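Local coordinates for hydrolase, isochorismatase family (Pseudomonas putida KT2440, PDB 4H17), which is probably a hydrolase of the isochorismatase family, with a Rossmann-like alpha/beta fold, whose own substrate is not established, at residues A24-I29 and R64-V69; N107-T112 and S138-R143; L124-C129 and Y149-V154. All coordinates share one frame; numbering follows the deposited sequence. Where two conformers were deposited one is given.

Contact 1 (A24-I29 and R64-V69); sequences ASLIII and RPIIHV
Leu26 to Ile29 pair with Ile66 to Val69 as adjacent parallel strands inside the six-stranded sheet. The strand axes come within 4.7 Å and run at 17° to each other. Leu26 N and Ile28 N donate to Pro65 O and Ile67 O. In return, Ile67 N and Val69 N donate to Leu26 O and Ile28 O. The bond from Ile67 N to Leu26 O is 2.7 Å long. CA-H...O contacts lie between these bonds, as from Ile27 CA to Ile67 O at 3.3 Å.

The side chains alternate between the two faces. On one face are Ile27, Ile29, Ile67 and Val69. Ile27 CG2 is anti to its backbone N and lies beside the carbonyl carbon, on the side leading toward Val69, whose CG2 it meets at 4.1 Å. Ile67 on this face reaches Leu114 and Leu118 of helix 114-121. The other face carries Leu26, Ile28, Ile66 and His68. There Ile28 and His68 run alongside each other in the same direction, with Ile28 CD1 4.0 Å from His68 CE1. Glu98 takes the bond from His68 NE2.

This is a beta-alpha-beta unit of the Rossmann-like fold. Helix 45-61 connects the two strands and packs on the face of Leu26 and Ile28.

At the start of the pairing Arg64 NE and NH2 both bond Ala24 O. NH2 is 3.0 Å from Ala24 O and stands 39° above the carbonyl plane. NE approaches the same Ala24 O in that plane, at 3.3 Å. The arginine chain bends at chi3 (-49°), which sets the place of NE. Pro65 CD lies over one face of the guanidinium near its rim, 3.6 Å above the plane, and Pro65 CB touches Ser25 OG.

Contact 2 (N107-T112 and S138-R143); sequences NAFKNT and STTVRR. With SO4 (sulfate ion), chain D; SO4 (sulfate ion), chain I.
Asn107 and Thr140 bring their CA atoms to 4.7 Å where a type I beta turn, Asn107 to Lys110, meets helical residues 138-143. One hydrogen bond joins the two segments directly. Ala108 N donates to Thr140 OG1 at 2.9 Å. Thr140 OG1 lies beside its own backbone N (chi1 -63°) and also bonds Ser136 O, one helical turn back. Thr139 CG2 packs on Asn107 N at 3.5 Å.

Asn107 shapes the turn. Its OD1 accepts from Phe109 N at 2.9 Å, an Asx turn, with the donor 52° above the amide plane. Its ND2 bonds O2 of the chain D sulfate and also Asp146 of the second subunit.

Arg143 crosses the side chains of both Asn107 and Phe109. Its CG lies 3.5 Å from Asn107 OD1, and the same CG is 3.6 Å from Phe109 CD1. The guanidinium stands nearly perpendicular to the Phe109 ring, with planes 87° apart. NE donates to O2 of the chain D sulfate at 2.8 Å, and NH2 to its O4. NH1 and NH2 together hold the chain I sulfate through its O2 and O1. Both ions probably come from the crystallisation liquor. NH1 also makes a salt bridge to Asp146 of its own chain. An alanine in place of Arg143 would probably leave both sulfates short of bonds, Asp146 without this charged mate and a gap where CG lies against Phe109 CD1.

Phe109 continues onto Leu114 and Leu118 of helix 114-121, while Ala108 touches Lys103 of strand 99-103. Helix 133-146 in turn faces the second subunit, where Thr139 OG1, already bonded to Ser135 O of its own chain, also bonds Arg142 of the second subunit. The turn thus lies between a sheet strand and two helices and forms part of the dimer interface.

Contact 3 (L124-C129 and Y149-V154); sequences LDLIVC and YRCTLV
Asp125 and Arg150 form a salt bridge near the start of two parallel strands. Arg150 NE reaches Asp125 OD1 at 3.1 Å and meets it from above the carboxylate plane, 54° out. A weak second bond runs from Arg150 NH2 to Asp125 OD2. Arg150 has two conformers; the bridge belongs to the one described and may not always be made. Leu124 CB lies over one face of the guanidinium, toward its rim, 3.6 Å from Arg150 NH2. Leu126 CD1 packs on Tyr149 CB at 3.6 Å. Leu124 O lies at the edge of the tyrosine ring, in its plane. Further on, Ile127 CG2 meets Val154 CG2 at 3.5 Å, a close fit.

Backbone bonds hold the two strands in register, Asp125 beside Arg150 and Val128 beside Leu153. Leu126 N and Val128 N donate to Arg150 O and Thr152 O, while Arg150 N, Thr152 N and Val154 N donate to Leu124 O, Leu126 O and Val128 O. The strands run at 26° to each other. With helix 133-146 connecting them in the chain they make a beta-alpha-beta unit of the Rossmann-like sheet, and Val128, Cys151 and Leu153 pack against that helix.

A water joins Asp125 OD1, at 3.0 Å, to Thr152 OG1, which also bonds Ala19 N, and weakly to Arg150 O. Across strand 125-131, Ile127 and Cys129 bond the backbone of strand 24-29.

In the fold
From the N terminus, contact 1 comes first. It closes the connection through helix 45-61 and is complete before the others open. Contact 2 then opens in the loop after strand 99-103, and contact 3 opens before it closes, so the two cross. Contact 3 brackets helix 133-146, which carries residues 138-143. Val141 of that helix packs on Val128 and Cys151. Strands 24-29 and 125-131 are neighbours, and bonds such as Ile27 N to Ile127 O join contacts 1 and 3 into one sheet. Contact 2 meets the ends of strand 24-29 and of residues 64-69: Ile29 touches Thr140, and Val69 touches Ala108.

Contact 1 (A24-I29 and R64-V69)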
# COMPACT_ATOMS: atom_id res chain seq x y z
N ALA A 24 -20.22 -10.38 -7.46
CA ALA A 24 -19.19 -9.35 -7.34
C ALA A 24 -19.42 -8.15 -8.25
O ALA A 24 -20.19 -8.23 -9.17
CB ALA A 24 -17.83 -9.95 -7.62
N SER A 25 -18.73 -7.06 -7.92
CA SER A 25 -18.54 -5.92 -8.83
C SER A 25 -17.10 -6.01 -9.37
O SER A 25 -16.16 -6.29 -8.61
CB SER A 25 -18.69 -4.59 -8.13
OG SER A 25 -19.99 -4.35 -7.56
N LEU A 26 -16.91 -5.78 -10.68
CA LEU A 26 -15.58 -5.87 -11.32
C LEU A 26 -15.04 -4.45 -11.51
O LEU A 26 -15.75 -3.57 -11.99
CB LEU A 26 -15.65 -6.52 -12.69
CG LEU A 26 -14.37 -6.55 -13.54
CD1 LEU A 26 -13.26 -7.37 -12.90
CD2 LEU A 26 -14.69 -7.09 -14.91
N ILE A 27 -13.82 -4.23 -11.05
CA ILE A 27 -13.12 -2.94 -11.15
C ILE A 27 -11.83 -3.09 -11.95
O ILE A 27 -10.96 -3.88 -11.57
CB ILE A 27 -12.79 -2.32 -9.77
CG1 ILE A 27 -14.05 -2.25 -8.86
CG2 ILE A 27 -12.14 -0.94 -9.95
CD1 ILE A 27 -13.80 -1.83 -7.43
N ILE A 28 -11.73 -2.34 -13.06
CA ILE A 28 -10.56 -2.38 -13.92
C ILE A 28 -9.84 -1.04 -13.75
O ILE A 28 -10.36 0.01 -14.13
CB ILE A 28 -10.92 -2.57 -15.40
CG1 ILE A 28 -11.78 -3.82 -15.56
CG2 ILE A 28 -9.64 -2.67 -16.25
CD1 ILE A 28 -12.30 -4.04 -16.95
N ILE A 29 -8.64 -1.09 -13.19
CA ILE A 29 -7.88 0.12 -12.85
C ILE A 29 -6.85 0.46 -13.92
O ILE A 29 -5.89 -0.31 -14.18
CB ILE A 29 -7.22 -0.05 -11.48
CG1 ILE A 29 -8.28 -0.21 -10.39
CG2 ILE A 29 -6.32 1.12 -11.15
CD1 ILE A 29 -7.78 -0.53 -8.99
N ARG A 64 -22.76 -8.51 -14.78
CA ARG A 64 -22.21 -7.96 -13.54
C ARG A 64 -21.87 -6.46 -13.70
O ARG A 64 -21.59 -6.01 -14.79
CB ARG A 64 -20.93 -8.70 -13.15
CG ARG A 64 -21.08 -10.21 -13.15
CD ARG A 64 -22.23 -10.69 -12.30
NE ARG A 64 -22.18 -10.06 -10.98
CZ ARG A 64 -23.24 -9.76 -10.22
NH1 ARG A 64 -24.47 -10.07 -10.59
NH2 ARG A 64 -23.06 -9.18 -9.04
N PRO A 65 -21.87 -5.72 -12.58
CA PRO A 65 -21.44 -4.32 -12.57
C PRO A 65 -19.99 -4.23 -12.88
O PRO A 65 -19.18 -5.03 -12.33
CB PRO A 65 -21.74 -3.87 -11.13
CG PRO A 65 -22.68 -4.87 -10.59
CD PRO A 65 -22.27 -6.16 -11.23
N ILE A 66 -19.63 -3.28 -13.77
CA ILE A 66 -18.27 -3.12 -14.18
C ILE A 66 -17.88 -1.66 -14.06
O ILE A 66 -18.58 -0.77 -14.59
CB ILE A 66 -18.07 -3.56 -15.65
CG1 ILE A 66 -18.47 -5.03 -15.84
CG2 ILE A 66 -16.65 -3.27 -16.13
CD1 ILE A 66 -18.67 -5.45 -17.29
N ILE A 67 -16.77 -1.43 -13.38
CA ILE A 67 -16.25 -0.06 -13.12
C ILE A 67 -14.86 0.08 -13.72
O ILE A 67 -13.95 -0.72 -13.44
CB ILE A 67 -16.14 0.21 -11.64
CG1 ILE A 67 -17.52 0.15 -10.99
CG2 ILE A 67 -15.41 1.53 -11.43
CD1 ILE A 67 -17.53 0.15 -9.47
N HIS A 68 -14.71 1.02 -14.64
CA HIS A 68 -13.43 1.35 -15.24
C HIS A 68 -12.90 2.64 -14.60
O HIS A 68 -13.59 3.68 -14.56
CB HIS A 68 -13.59 1.61 -16.74
CG HIS A 68 -14.30 0.53 -17.49
ND1 HIS A 68 -13.62 -0.40 -18.24
CD2 HIS A 68 -15.61 0.26 -17.64
CE1 HIS A 68 -14.49 -1.23 -18.80
NE2 HIS A 68 -15.70 -0.84 -18.47
N VAL A 69 -11.66 2.58 -14.14
CA VAL A 69 -10.97 3.72 -13.57
C VAL A 69 -9.85 4.17 -14.52
O VAL A 69 -9.13 3.32 -15.02
CB VAL A 69 -10.39 3.33 -12.19
CG1 VAL A 69 -9.58 4.46 -11.62
CG2 VAL A 69 -11.48 2.88 -11.22

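Contact 2 (N107-T112 and S138-R143)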
# COMPACT_ATOMS: atom_id res chain seq x y z
N ASN A 107 -5.14 6.21 -4.82
CA ASN A 107 -6.39 5.83 -4.20
C ASN A 107 -7.58 6.25 -5.08
O ASN A 107 -7.94 7.42 -5.14
CB ASN A 107 -6.49 6.51 -2.83
CG ASN A 107 -7.84 6.34 -2.18
OD1 ASN A 107 -8.68 5.53 -2.63
ND2 ASN A 107 -8.09 7.13 -1.16
N ALA A 108 -8.22 5.26 -5.71
CA ALA A 108 -9.31 5.54 -6.63
C ALA A 108 -10.61 6.04 -5.98
O ALA A 108 -11.52 6.47 -6.69
CB ALA A 108 -9.62 4.35 -7.54
N PHE A 109 -10.69 5.97 -4.64
CA PHE A 109 -11.82 6.59 -3.91
C PHE A 109 -11.75 8.10 -3.79
O PHE A 109 -12.79 8.77 -3.65
CB PHE A 109 -11.93 5.98 -2.51
CG PHE A 109 -12.32 4.51 -2.52
CD1 PHE A 109 -11.34 3.54 -2.57
CD2 PHE A 109 -13.65 4.12 -2.46
CE1 PHE A 109 -11.66 2.22 -2.54
CE2 PHE A 109 -13.99 2.77 -2.50
CZ PHE A 109 -12.99 1.83 -2.50
N LYS A 110 -10.54 8.66 -3.75
CA LYS A 110 -10.35 10.06 -3.38
C LYS A 110 -10.93 10.99 -4.42
O LYS A 110 -10.47 11.03 -5.57
CB LYS A 110 -8.87 10.35 -3.13
CG LYS A 110 -8.51 11.80 -2.82
CD LYS A 110 -9.16 12.37 -1.56
CE LYS A 110 -8.41 13.60 -1.03
NZ LYS A 110 -8.91 14.06 0.30
N ASN A 111 -11.95 11.73 -4.01
CA ASN A 111 -12.68 12.67 -4.88
C ASN A 111 -13.32 12.08 -6.14
O ASN A 111 -13.48 12.78 -7.14
CB ASN A 111 -11.79 13.87 -5.25
CG ASN A 111 -11.27 14.62 -4.03
OD1 ASN A 111 -11.96 14.79 -3.02
ND2 ASN A 111 -10.03 15.09 -4.14
N THR A 112 -13.76 10.82 -6.07
CA THR A 112 -14.41 10.16 -7.23
C THR A 112 -15.85 9.65 -6.99
O THR A 112 -16.53 9.21 -7.91
CB THR A 112 -13.61 8.94 -7.70
OG1 THR A 112 -13.64 7.96 -6.65
CG2 THR A 112 -12.18 9.31 -8.09
N SER A 138 -2.61 -1.48 -5.46
CA SER A 138 -2.31 -1.68 -4.04
C SER A 138 -3.01 -0.64 -3.18
O SER A 138 -3.68 -0.98 -2.16
CB SER A 138 -0.80 -1.64 -3.79
OG SER A 138 -0.57 -1.87 -2.41
N THR A 139 -2.94 0.63 -3.59
CA THR A 139 -3.52 1.70 -2.78
C THR A 139 -5.03 1.58 -2.73
O THR A 139 -5.63 1.69 -1.65
CB THR A 139 -3.13 3.06 -3.30
OG1 THR A 139 -1.72 3.14 -3.40
CG2 THR A 139 -3.67 4.15 -2.40
N THR A 140 -5.66 1.30 -3.88
CA THR A 140 -7.12 1.22 -3.94
C THR A 140 -7.66 0.01 -3.15
O THR A 140 -8.62 0.15 -2.43
CB THR A 140 -7.59 1.27 -5.41
OG1 THR A 140 -7.21 2.54 -5.96
CG2 THR A 140 -9.08 1.09 -5.46
N VAL A 141 -6.95 -1.10 -3.22
CA VAL A 141 -7.34 -2.31 -2.52
C VAL A 141 -7.22 -2.03 -1.04
O VAL A 141 -8.08 -2.40 -0.25
CB VAL A 141 -6.47 -3.49 -2.95
CG1 VAL A 141 -6.62 -4.71 -2.03
CG2 VAL A 141 -6.84 -3.90 -4.38
N ARG A 142 -6.13 -1.40 -0.63
CA ARG A 142 -5.97 -1.08 0.79
C ARG A 142 -7.11 -0.17 1.29
O ARG A 142 -7.69 -0.44 2.35
CB ARG A 142 -4.62 -0.41 1.06
CG ARG A 142 -3.40 -1.33 0.80
CD ARG A 142 -2.09 -0.57 0.77
NE ARG A 142 -0.93 -1.40 0.41
CZ ARG A 142 -0.12 -1.99 1.29
NH1 ARG A 142 -0.29 -1.82 2.59
NH2 ARG A 142 0.91 -2.72 0.86
N ARG A 143 -7.45 0.85 0.52
CA ARG A 143 -8.52 1.76 0.91
C ARG A 143 -9.88 1.05 1.01
O ARG A 143 -10.69 1.34 1.90
CB ARG A 143 -8.58 2.96 -0.02
CG ARG A 143 -9.52 4.06 0.48
CD ARG A 143 -9.16 4.55 1.85
NE ARG A 143 -10.00 5.67 2.25
CZ ARG A 143 -10.27 5.96 3.52
NH1 ARG A 143 -9.74 5.23 4.48
NH2 ARG A 143 -11.06 7.01 3.82
S SO4 D . -11.28 8.76 0.44
O1 SO4 D . -10.27 9.81 0.27
O2 SO4 D . -10.60 7.49 0.18
O3 SO4 D . -12.34 8.97 -0.55
O4 SO4 D . -11.81 8.79 1.85
S SO4 I . -9.42 7.75 6.98
O1 SO4 I . -10.32 8.65 6.20
O2 SO4 I . -10.05 6.40 7.11
O3 SO4 I . -9.38 8.25 8.39
O4 SO4 I . -8.03 7.69 6.48

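Contact 3 (L124-C129 and Y149-V154)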
# COMPACT_ATOMS: atom_id res chain seq x y z
N LEU A 124 -20.38 -6.34 -1.42
CA LEU A 124 -19.17 -6.25 -0.61
C LEU A 124 -17.96 -6.87 -1.30
O LEU A 124 -16.84 -6.46 -1.02
CB LEU A 124 -19.38 -6.89 0.76
CG LEU A 124 -20.26 -6.07 1.72
CD1 LEU A 124 -20.46 -6.83 3.03
CD2 LEU A 124 -19.66 -4.69 2.01
N ASP A 125 -18.19 -7.82 -2.23
CA ASP A 125 -17.12 -8.47 -3.00
C ASP A 125 -16.73 -7.74 -4.29
O ASP A 125 -17.51 -7.55 -5.22
CB ASP A 125 -17.46 -9.92 -3.38
CG ASP A 125 -17.44 -10.89 -2.19
OD1 ASP A 125 -16.36 -11.12 -1.62
OD2 ASP A 125 -18.45 -11.56 -1.90
N LEU A 126 -15.46 -7.38 -4.33
CA LEU A 126 -14.85 -6.67 -5.44
C LEU A 126 -13.77 -7.52 -6.07
O LEU A 126 -12.91 -8.05 -5.39
CB LEU A 126 -14.23 -5.35 -4.99
CG LEU A 126 -15.05 -4.41 -4.10
CD1 LEU A 126 -14.20 -3.21 -3.71
CD2 LEU A 126 -16.37 -4.03 -4.74
N ILE A 127 -13.84 -7.65 -7.39
CA ILE A 127 -12.79 -8.26 -8.17
C ILE A 127 -12.03 -7.09 -8.81
O ILE A 127 -12.65 -6.24 -9.50
CB ILE A 127 -13.33 -9.24 -9.23
CG1 ILE A 127 -14.04 -10.41 -8.52
CG2 ILE A 127 -12.20 -9.74 -10.12
CD1 ILE A 127 -14.95 -11.22 -9.40
N VAL A 128 -10.73 -7.04 -8.53
CA VAL A 128 -9.86 -5.96 -8.93
C VAL A 128 -8.73 -6.37 -9.84
O VAL A 128 -8.04 -7.37 -9.59
CB VAL A 128 -9.28 -5.28 -7.67
CG1 VAL A 128 -8.41 -4.09 -8.04
CG2 VAL A 128 -10.34 -4.84 -6.68
N CYS A 129 -8.53 -5.60 -10.91
CA CYS A 129 -7.42 -5.84 -11.78
C CYS A 129 -6.90 -4.49 -12.27
O CYS A 129 -7.53 -3.47 -11.99
CB CYS A 129 -7.85 -6.74 -12.94
SG CYS A 129 -9.14 -6.04 -14.00
N TYR A 149 -14.96 -3.58 2.28
CA TYR A 149 -15.04 -4.46 1.16
C TYR A 149 -14.11 -5.65 1.23
O TYR A 149 -13.06 -5.60 1.87
CB TYR A 149 -14.77 -3.71 -0.16
CG TYR A 149 -15.84 -2.66 -0.37
CD1 TYR A 149 -17.08 -2.99 -0.88
CD2 TYR A 149 -15.59 -1.33 -0.06
CE1 TYR A 149 -18.08 -2.04 -1.05
CE2 TYR A 149 -16.58 -0.38 -0.23
CZ TYR A 149 -17.81 -0.72 -0.70
OH TYR A 149 -18.78 0.26 -0.86
N ARG A 150 -14.54 -6.73 0.59
CA ARG A 150 -13.75 -7.93 0.44
C ARG A 150 -13.20 -7.92 -0.97
O ARG A 150 -13.97 -8.00 -1.93
CB ARG A 150 -14.63 -9.15 0.60
CG ARG A 150 -15.08 -9.42 2.02
CD ARG A 150 -15.80 -10.77 2.08
NE ARG A 150 -17.07 -10.79 1.34
CZ ARG A 150 -18.24 -10.40 1.83
NH1 ARG A 150 -18.35 -9.95 3.08
NH2 ARG A 150 -19.33 -10.46 1.07
N CYS A 151 -11.89 -7.85 -1.10
CA CYS A 151 -11.24 -7.71 -2.42
C CYS A 151 -10.65 -9.03 -2.84
O CYS A 151 -10.03 -9.72 -2.05
CB CYS A 151 -10.15 -6.66 -2.35
SG CYS A 151 -10.79 -4.98 -2.25
N THR A 152 -10.82 -9.33 -4.13
CA THR A 152 -10.13 -10.44 -4.78
C THR A 152 -9.33 -9.81 -5.92
O THR A 152 -9.92 -9.23 -6.85
CB THR A 152 -11.08 -11.50 -5.32
OG1 THR A 152 -11.77 -12.09 -4.21
CG2 THR A 152 -10.31 -12.55 -6.07
N LEU A 153 -8.01 -9.89 -5.81
CA LEU A 153 -7.12 -9.22 -6.75
C LEU A 153 -6.64 -10.23 -7.75
O LEU A 153 -6.11 -11.28 -7.38
CB LEU A 153 -5.93 -8.63 -5.97
CG LEU A 153 -4.82 -7.95 -6.74
CD1 LEU A 153 -5.26 -6.84 -7.65
CD2 LEU A 153 -3.81 -7.44 -5.73
N VAL A 154 -6.77 -9.92 -9.03
CA VAL A 154 -6.50 -10.92 -10.07
C VAL A 154 -5.05 -10.76 -10.51
O VAL A 154 -4.72 -9.84 -11.25
CB VAL A 154 -7.44 -10.80 -11.26
CG1 VAL A 154 -7.22 -11.94 -12.24
CG2 VAL A 154 -8.87 -10.74 -10.78
O HOH W 1 -13.59 -10.67 -2.76